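PDB 7AM1: protein SSD1 from Saccharomyces cerevisiae S288C, which binds untranslated regions of mRNAs and represses their translation, as a non-enzymatic member of the RNase II family. Local coordinates for residues 725-735 and 846-854; 784-792 and 810-818. All blocks are in the same frame, centred on the assembly; numbering follows the deposited sequence.

Contact 1. Residues 725-735 and 846-854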
loop_
_atom_site.group_PDB
_atom_site.type_symbol
_atom_site.label_atom_id
_atom_site.label_comp_id
_atom_site.label_asym_id
_atom_site.label_seq_id
_atom_site.Cartn_x
_atom_site.Cartn_y
_atom_site.Cartn_z
ATOM N N MET A 725 -21.278 -12.144 -0.710
ATOM C CA MET A 725 -22.070 -11.785 -1.878
ATOM C C MET A 725 -22.390 -13.002 -2.733
ATOM O O MET A 725 -23.437 -13.039 -3.388
ATOM C CB MET A 725 -21.326 -10.738 -2.707
ATOM C CG MET A 725 -21.246 -9.367 -2.043
ATOM S SD MET A 725 -20.099 -8.245 -2.870
ATOM C CE MET A 725 -20.900 -7.955 -4.445
ATOM N N GLY A 726 -21.506 -13.999 -2.748
ATOM C CA GLY A 726 -21.784 -15.237 -3.450
ATOM C C GLY A 726 -22.020 -16.407 -2.515
ATOM O O GLY A 726 -21.614 -17.536 -2.808
ATOM N N ASN A 727 -22.699 -16.151 -1.393
ATOM C CA ASN A 727 -22.860 -17.170 -0.360
ATOM C C ASN A 727 -23.533 -18.436 -0.888
ATOM O O ASN A 727 -23.219 -19.538 -0.424
ATOM C CB ASN A 727 -23.638 -16.600 0.830
ATOM C CG ASN A 727 -24.960 -15.975 0.427
ATOM O OD1 ASN A 727 -25.591 -16.396 -0.543
ATOM N ND2 ASN A 727 -25.387 -14.961 1.176
ATOM N N THR A 728 -24.454 -18.310 -1.847
ATOM C CA THR A 728 -25.154 -19.477 -2.379
ATOM C C THR A 728 -24.504 -20.045 -3.633
ATOM O O THR A 728 -24.723 -21.218 -3.956
ATOM C CB THR A 728 -26.616 -19.141 -2.702
ATOM O OG1 THR A 728 -26.676 -18.140 -3.729
ATOM C CG2 THR A 728 -27.340 -18.637 -1.460
ATOM N N THR A 729 -23.773 -19.224 -4.382
ATOM C CA THR A 729 -23.136 -19.641 -5.623
ATOM C C THR A 729 -21.663 -19.993 -5.456
ATOM O O THR A 729 -21.079 -20.584 -6.372
ATOM C CB THR A 729 -23.277 -18.535 -6.670
ATOM O OG1 THR A 729 -22.758 -17.315 -6.129
ATOM C CG2 THR A 729 -24.749 -18.342 -7.042
ATOM N N GLY A 730 -21.055 -19.636 -4.325
ATOM C CA GLY A 730 -19.642 -19.850 -4.103
ATOM C C GLY A 730 -18.732 -19.031 -4.985
ATOM O O GLY A 730 -17.543 -19.328 -5.068
ATOM N N GLN A 731 -19.254 -17.998 -5.643
ATOM C CA GLN A 731 -18.462 -17.191 -6.561
ATOM C C GLN A 731 -19.341 -16.070 -7.100
ATOM O O GLN A 731 -20.572 -16.134 -7.031
ATOM C CB GLN A 731 -17.888 -18.016 -7.713
ATOM C CG GLN A 731 -18.923 -18.430 -8.719
ATOM C CD GLN A 731 -18.711 -19.836 -9.235
ATOM O OE1 GLN A 731 -19.644 -20.644 -9.267
ATOM N NE2 GLN A 731 -17.485 -20.137 -9.649
ATOM N N LEU A 732 -18.688 -15.033 -7.612
ATOM C CA LEU A 732 -19.355 -13.918 -8.262
ATOM C C LEU A 732 -18.976 -13.923 -9.737
ATOM O O LEU A 732 -17.979 -14.522 -10.146
ATOM C CB LEU A 732 -18.971 -12.574 -7.636
ATOM C CG LEU A 732 -19.218 -12.413 -6.139
ATOM C CD1 LEU A 732 -18.688 -11.067 -5.683
ATOM C CD2 LEU A 732 -20.692 -12.562 -5.797
ATOM N N LEU A 733 -19.817 -13.281 -10.537
ATOM C CA LEU A 733 -19.573 -13.093 -11.960
ATOM C C LEU A 733 -19.661 -11.600 -12.229
ATOM O O LEU A 733 -20.670 -10.968 -11.899
ATOM C CB LEU A 733 -20.586 -13.875 -12.799
ATOM C CG LEU A 733 -20.447 -13.832 -14.321
ATOM C CD1 LEU A 733 -19.112 -14.404 -14.757
ATOM C CD2 LEU A 733 -21.605 -14.578 -14.993
ATOM N N THR A 734 -18.606 -11.028 -12.799
ATOM C CA THR A 734 -18.609 -9.601 -13.071
ATOM C C THR A 734 -17.798 -9.322 -14.322
ATOM O O THR A 734 -16.901 -10.088 -14.685
ATOM C CB THR A 734 -18.041 -8.790 -11.897
ATOM O OG1 THR A 734 -18.217 -7.390 -12.157
ATOM C CG2 THR A 734 -16.565 -9.078 -11.698
ATOM N N MET A 735 -18.121 -8.214 -14.976
ATOM C CA MET A 735 -17.310 -7.753 -16.090
ATOM C C MET A 735 -16.017 -7.166 -15.542
ATOM O O MET A 735 -16.016 -6.479 -14.518
ATOM C CB MET A 735 -18.067 -6.716 -16.919
ATOM C CG MET A 735 -19.349 -7.241 -17.547
ATOM S SD MET A 735 -19.063 -8.677 -18.601
ATOM C CE MET A 735 -17.951 -7.973 -19.816
ATOM N N THR A 846 -18.716 0.616 2.194
ATOM C CA THR A 846 -19.673 0.504 1.097
ATOM C C THR A 846 -19.520 -0.846 0.410
ATOM O O THR A 846 -18.403 -1.261 0.085
ATOM C CB THR A 846 -19.474 1.639 0.088
ATOM O OG1 THR A 846 -19.731 2.892 0.730
ATOM C CG2 THR A 846 -20.416 1.488 -1.101
ATOM N N VAL A 847 -20.645 -1.520 0.185
ATOM C CA VAL A 847 -20.626 -2.828 -0.481
ATOM C C VAL A 847 -20.123 -2.657 -1.909
ATOM O O VAL A 847 -20.581 -1.741 -2.619
ATOM C CB VAL A 847 -22.033 -3.458 -0.475
ATOM C CG1 VAL A 847 -21.994 -4.849 -1.106
ATOM C CG2 VAL A 847 -22.605 -3.523 0.940
ATOM N N PRO A 848 -19.218 -3.504 -2.399
ATOM C CA PRO A 848 -18.792 -3.379 -3.798
ATOM C C PRO A 848 -19.958 -3.587 -4.756
ATOM O O PRO A 848 -20.873 -4.372 -4.500
ATOM C CB PRO A 848 -17.735 -4.480 -3.952
ATOM C CG PRO A 848 -17.284 -4.781 -2.560
ATOM C CD PRO A 848 -18.491 -4.577 -1.698
ATOM N N ASN A 849 -19.918 -2.857 -5.868
ATOM C CA ASN A 849 -20.902 -2.984 -6.932
ATOM C C ASN A 849 -20.365 -3.885 -8.034
ATOM O O ASN A 849 -19.186 -3.809 -8.391
ATOM C CB ASN A 849 -21.250 -1.616 -7.518
ATOM C CG ASN A 849 -21.963 -0.731 -6.532
ATOM O OD1 ASN A 849 -22.754 -1.206 -5.716
ATOM N ND2 ASN A 849 -21.677 0.563 -6.586
ATOM N N LEU A 850 -21.225 -4.742 -8.564
ATOM C CA LEU A 850 -20.845 -5.551 -9.710
ATOM C C LEU A 850 -20.931 -4.727 -10.988
ATOM O O LEU A 850 -21.728 -3.791 -11.096
ATOM C CB LEU A 850 -21.745 -6.780 -9.825
ATOM C CG LEU A 850 -21.703 -7.771 -8.662
ATOM C CD1 LEU A 850 -22.653 -8.924 -8.910
ATOM C CD2 LEU A 850 -20.299 -8.287 -8.478
ATOM N N ARG A 851 -20.088 -5.075 -11.959
ATOM C CA ARG A 851 -20.177 -4.521 -13.307
ATOM C C ARG A 851 -20.895 -5.554 -14.173
ATOM O O ARG A 851 -20.339 -6.612 -14.486
ATOM C CB ARG A 851 -18.802 -4.169 -13.869
ATOM C CG ARG A 851 -18.832 -3.629 -15.308
ATOM C CD ARG A 851 -19.108 -2.135 -15.362
ATOM N NE ARG A 851 -18.009 -1.383 -14.769
ATOM C CZ ARG A 851 -17.006 -0.837 -15.453
ATOM N NH1 ARG A 851 -16.942 -0.935 -16.775
ATOM N NH2 ARG A 851 -16.056 -0.182 -14.802
ATOM N N LEU A 852 -22.130 -5.256 -14.533
ATOM C CA LEU A 852 -22.958 -6.182 -15.282
ATOM C C LEU A 852 -23.102 -5.721 -16.727
ATOM O O LEU A 852 -22.981 -4.525 -17.012
ATOM C CB LEU A 852 -24.343 -6.294 -14.636
ATOM C CG LEU A 852 -24.305 -6.695 -13.159
ATOM C CD1 LEU A 852 -25.693 -6.731 -12.560
ATOM C CD2 LEU A 852 -23.620 -8.045 -12.977
ATOM N N PRO A 853 -23.345 -6.632 -17.670
ATOM C CA PRO A 853 -23.523 -6.200 -19.065
ATOM C C PRO A 853 -24.856 -5.482 -19.231
ATOM O O PRO A 853 -25.896 -5.968 -18.783
ATOM C CB PRO A 853 -23.474 -7.514 -19.852
ATOM C CG PRO A 853 -24.005 -8.524 -18.895
ATOM C CD PRO A 853 -23.513 -8.091 -17.527
ATOM N N SER A 854 -24.814 -4.311 -19.862
ATOM C CA SER A 854 -26.006 -3.479 -20.028
ATOM C C SER A 854 -26.647 -3.756 -21.387
ATOM O O SER A 854 -26.685 -2.913 -22.287
ATOM C CB SER A 854 -25.648 -2.003 -19.866
#
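The peptide group after R851 is met by M735 N through its carbonyl oxygen. M735 N reaches R851 O at 2.8 Å, in the carbonyl plane, and the N-H...O angle is a nearly straight 170°. M735 CG also comes to 3.3 Å from R851 O. R851 N, in the preceding peptide group, gives its hydrogen to T734 OG1 at 3.0 Å, so both bonds go to the same stretch of strand. The T734 hydroxyl stands opposite the backbone N (chi1 -173°), which turns it to the R851 amide. A valine in place of T734 would probably leave the R851 amide without this acceptor. The lower part of R851 runs beside M735, with R851 CG 3.6 Å from M735 CB. Its guanidinium leads away to salt bridges with E752 and D618.

The other end is apolar. M725 bends at chi3 (67°), and its CE lies 3.6 Å from P848 O. M725 SD meets the P848 ring at CD, 4.2 Å away. L850 CD2 packs among M725 CE, L732 CD1 and T734 CB.

The loop 846-854 runs past the end of helix 689-725 and along the start of strand 732-741. The T734 backbone pairs with I891 of strand 888-896, while the M735 amide goes to the loop. L733 and L850 touch helix 814-827. L733, M735, L852 and P853 gather on F866 of helix 862-867, in the C-terminal part of the chain.

Contact 2. Residues 784-792 and 810-818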
loop_
_atom_site.group_PDB
_atom_site.type_symbol
_atom_site.label_atom_id
_atom_site.label_comp_id
_atom_site.label_asym_id
_atom_site.label_seq_id
_atom_site.Cartn_x
_atom_site.Cartn_y
_atom_site.Cartn_z
ATOM N N PRO A 784 -15.784 -27.165 -25.601
ATOM C CA PRO A 784 -17.191 -26.754 -25.667
ATOM C C PRO A 784 -18.007 -27.397 -24.556
ATOM O O PRO A 784 -17.805 -28.562 -24.205
ATOM C CB PRO A 784 -17.638 -27.229 -27.056
ATOM C CG PRO A 784 -16.698 -28.331 -27.406
ATOM C CD PRO A 784 -15.382 -27.942 -26.789
ATOM N N GLY A 785 -18.912 -26.611 -23.980
ATOM C CA GLY A 785 -19.877 -27.111 -23.024
ATOM C C GLY A 785 -19.377 -27.303 -21.608
ATOM O O GLY A 785 -20.167 -27.713 -20.748
ATOM N N VAL A 786 -18.103 -27.038 -21.330
ATOM C CA VAL A 786 -17.530 -27.241 -20.003
ATOM C C VAL A 786 -17.551 -25.918 -19.247
ATOM O O VAL A 786 -16.877 -24.957 -19.637
ATOM C CB VAL A 786 -16.104 -27.812 -20.092
ATOM C CG1 VAL A 786 -15.530 -28.052 -18.700
ATOM C CG2 VAL A 786 -16.110 -29.107 -20.899
ATOM N N ASP A 787 -18.308 -25.872 -18.153
ATOM C CA ASP A 787 -18.461 -24.645 -17.380
ATOM C C ASP A 787 -17.193 -24.377 -16.571
ATOM O O ASP A 787 -16.748 -25.235 -15.799
ATOM C CB ASP A 787 -19.678 -24.757 -16.463
ATOM C CG ASP A 787 -20.063 -23.429 -15.820
ATOM O OD1 ASP A 787 -19.307 -22.443 -15.950
ATOM O OD2 ASP A 787 -21.133 -23.378 -15.179
ATOM N N SER A 788 -16.608 -23.188 -16.768
ATOM C CA SER A 788 -15.431 -22.787 -16.004
ATOM C C SER A 788 -15.745 -22.672 -14.522
ATOM O O SER A 788 -14.857 -22.846 -13.680
ATOM C CB SER A 788 -14.902 -21.434 -16.496
ATOM O OG SER A 788 -14.479 -21.490 -17.842
ATOM N N ALA A 789 -16.991 -22.330 -14.188
ATOM C CA ALA A 789 -17.352 -22.110 -12.794
ATOM C C ALA A 789 -17.193 -23.379 -11.974
ATOM O O ALA A 789 -16.927 -23.311 -10.774
ATOM C CB ALA A 789 -18.784 -21.585 -12.695
ATOM N N THR A 790 -17.361 -24.542 -12.591
ATOM C CA THR A 790 -17.328 -25.806 -11.869
ATOM C C THR A 790 -16.170 -26.691 -12.312
ATOM O O THR A 790 -16.074 -27.840 -11.866
ATOM C CB THR A 790 -18.660 -26.540 -12.049
ATOM O OG1 THR A 790 -18.910 -26.729 -13.446
ATOM C CG2 THR A 790 -19.809 -25.738 -11.440
ATOM N N PHE A 791 -15.293 -26.196 -13.179
ATOM C CA PHE A 791 -14.225 -27.027 -13.716
ATOM C C PHE A 791 -13.143 -27.258 -12.670
ATOM O O PHE A 791 -12.693 -26.321 -12.004
ATOM C CB PHE A 791 -13.624 -26.380 -14.962
ATOM C CG PHE A 791 -12.454 -27.130 -15.530
ATOM C CD1 PHE A 791 -12.640 -28.348 -16.169
ATOM C CD2 PHE A 791 -11.173 -26.612 -15.441
ATOM C CE1 PHE A 791 -11.569 -29.037 -16.700
ATOM C CE2 PHE A 791 -10.098 -27.296 -15.969
ATOM C CZ PHE A 791 -10.295 -28.511 -16.600
ATOM N N ILE A 792 -12.722 -28.509 -12.529
ATOM C CA ILE A 792 -11.635 -28.877 -11.631
ATOM C C ILE A 792 -10.486 -29.397 -12.490
ATOM O O ILE A 792 -10.586 -30.500 -13.049
ATOM C CB ILE A 792 -12.078 -29.923 -10.599
ATOM C CG1 ILE A 792 -13.143 -29.329 -9.674
ATOM C CG2 ILE A 792 -10.877 -30.435 -9.810
ATOM C CD1 ILE A 792 -13.935 -30.365 -8.905
ATOM N N PHE A 810 -17.717 -25.399 -2.643
ATOM C CA PHE A 810 -18.893 -25.492 -3.500
ATOM C C PHE A 810 -18.949 -24.337 -4.492
ATOM O O PHE A 810 -18.779 -23.170 -4.121
ATOM C CB PHE A 810 -20.175 -25.504 -2.664
ATOM C CG PHE A 810 -21.420 -25.363 -3.492
ATOM C CD1 PHE A 810 -21.833 -26.393 -4.321
ATOM C CD2 PHE A 810 -22.157 -24.194 -3.463
ATOM C CE1 PHE A 810 -22.965 -26.265 -5.097
ATOM C CE2 PHE A 810 -23.290 -24.056 -4.237
ATOM C CZ PHE A 810 -23.695 -25.092 -5.056
ATOM N N ARG A 811 -19.160 -24.676 -5.767
ATOM C CA ARG A 811 -19.355 -23.700 -6.830
ATOM C C ARG A 811 -20.610 -24.057 -7.611
ATOM O O ARG A 811 -20.752 -25.189 -8.085
ATOM C CB ARG A 811 -18.163 -23.648 -7.794
ATOM C CG ARG A 811 -16.978 -22.828 -7.314
ATOM C CD ARG A 811 -16.007 -23.670 -6.520
ATOM N NE ARG A 811 -14.661 -23.114 -6.576
ATOM C CZ ARG A 811 -13.595 -23.676 -6.019
ATOM N NH1 ARG A 811 -13.716 -24.818 -5.355
ATOM N NH2 ARG A 811 -12.408 -23.091 -6.127
ATOM N N SER A 812 -21.507 -23.089 -7.752
ATOM C CA SER A 812 -22.685 -23.236 -8.595
ATOM C C SER A 812 -22.299 -23.108 -10.070
ATOM O O SER A 812 -21.168 -22.760 -10.416
ATOM C CB SER A 812 -23.727 -22.176 -8.256
ATOM O OG SER A 812 -23.305 -20.916 -8.746
ATOM N N THR A 813 -23.247 -23.415 -10.952
ATOM C CA THR A 813 -22.998 -23.206 -12.368
ATOM C C THR A 813 -22.986 -21.706 -12.676
ATOM O O THR A 813 -23.565 -20.892 -11.950
ATOM C CB THR A 813 -24.081 -23.857 -13.225
ATOM O OG1 THR A 813 -25.308 -23.142 -13.028
ATOM C CG2 THR A 813 -24.274 -25.328 -12.864
ATOM N N ALA A 814 -22.340 -21.347 -13.790
ATOM C CA ALA A 814 -22.294 -19.946 -14.203
ATOM C C ALA A 814 -23.693 -19.379 -14.414
ATOM O O ALA A 814 -23.960 -18.217 -14.079
ATOM C CB ALA A 814 -21.465 -19.799 -15.482
ATOM N N ALA A 815 -24.594 -20.179 -14.988
ATOM C CA ALA A 815 -25.951 -19.711 -15.240
ATOM C C ALA A 815 -26.641 -19.285 -13.950
ATOM O O ALA A 815 -27.334 -18.262 -13.921
ATOM C CB ALA A 815 -26.759 -20.803 -15.945
ATOM N N GLU A 816 -26.465 -20.052 -12.872
ATOM C CA GLU A 816 -27.098 -19.690 -11.607
ATOM C C GLU A 816 -26.591 -18.342 -11.102
ATOM O O GLU A 816 -27.374 -17.529 -10.596
ATOM C CB GLU A 816 -26.856 -20.785 -10.566
ATOM C CG GLU A 816 -27.560 -22.110 -10.865
ATOM N N ILE A 817 -25.283 -18.091 -11.229
ATOM C CA ILE A 817 -24.704 -16.824 -10.782
ATOM C C ILE A 817 -25.263 -15.667 -11.592
ATOM O O ILE A 817 -25.596 -14.605 -11.052
ATOM C CB ILE A 817 -23.172 -16.853 -10.904
ATOM C CG1 ILE A 817 -22.569 -17.973 -10.078
ATOM C CG2 ILE A 817 -22.576 -15.504 -10.471
ATOM C CD1 ILE A 817 -21.323 -18.512 -10.710
ATOM N N ALA A 818 -25.304 -15.833 -12.915
ATOM C CA ALA A 818 -25.775 -14.766 -13.786
ATOM C C ALA A 818 -27.215 -14.396 -13.460
ATOM O O ALA A 818 -27.557 -13.212 -13.355
ATOM C CB ALA A 818 -25.646 -15.201 -15.247
#
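D787, from the loop 784-792, faces the start of helix 814-827 and binds A814 directly. A814 N gives its hydrogen to D787 OD2 at 2.7 Å, on the syn lone pair, with a nearly straight N-H...O angle of 174°. The other carboxylate oxygen turns back on its own loop. A789 N reaches D787 OD1 at 2.9 Å from well above the carboxylate plane. Two backbone amides therefore grip one carboxylate and fix its rotation. Its CG lies opposite the backbone N (chi1 -169°), which carries the group across to the helix. The negative charge sits at the helix N-terminus, where the helix dipole would probably favour it.

The tight part centres on A789 and A814. D787 OD1 rests 3.4 Å from A814 CB. A789 CB fits against the backbone just before the helix, 3.5 Å from S812 O and 3.7 Å from A814 N. R811 CB packs 3.2 Å from A789 O. The small methyls let the two backbones come close. L892 of strand 888-896 touches S788, A789 and I817.

The loose side is at T790 and T813, both exposed. T790 makes its contact through a methyl, with CG2 3.4 Å from S812 O. The end of R811 leads away and, in one of two conformers, forms a salt bridge with E896. T813 is turned to its own helix.

Two motifs meet here. Residues 787-789 form an Asx turn through D787 OD1. T813 is the N-cap of helix 814-827. T813 OG1 takes the amide of E816 in a weak bond of 3.3 Å to E816 N, and D787, from a loop earlier in the chain, takes that of A814. The setting is consistent with the OB-clan C-terminal domain of DIS3L2-like proteins.

Overall arrangement
Both contacts lie in the C-terminal part of the chain, their centres about 15 Å apart, and both are partly buried. Contact 1 is the larger; its buried residues are M725, P853 and 732-735 of the strand. Contact 2 is nearer the surface, with two exposed residues among its eight touching ones against none in contact 1. Its single bond across is to a charged carboxylate, where contact 1 uses a hydroxyl and a backbone carbonyl. They share helix 814-827: its I817 touches L733 and A789. F866 of helix 862-867 likewise meets M735 and A818. T729 O lies 2.9 Å from S812 N, a probable hydrogen bond. Contact 1 joins strand to loop, contact 2 loop to helix start.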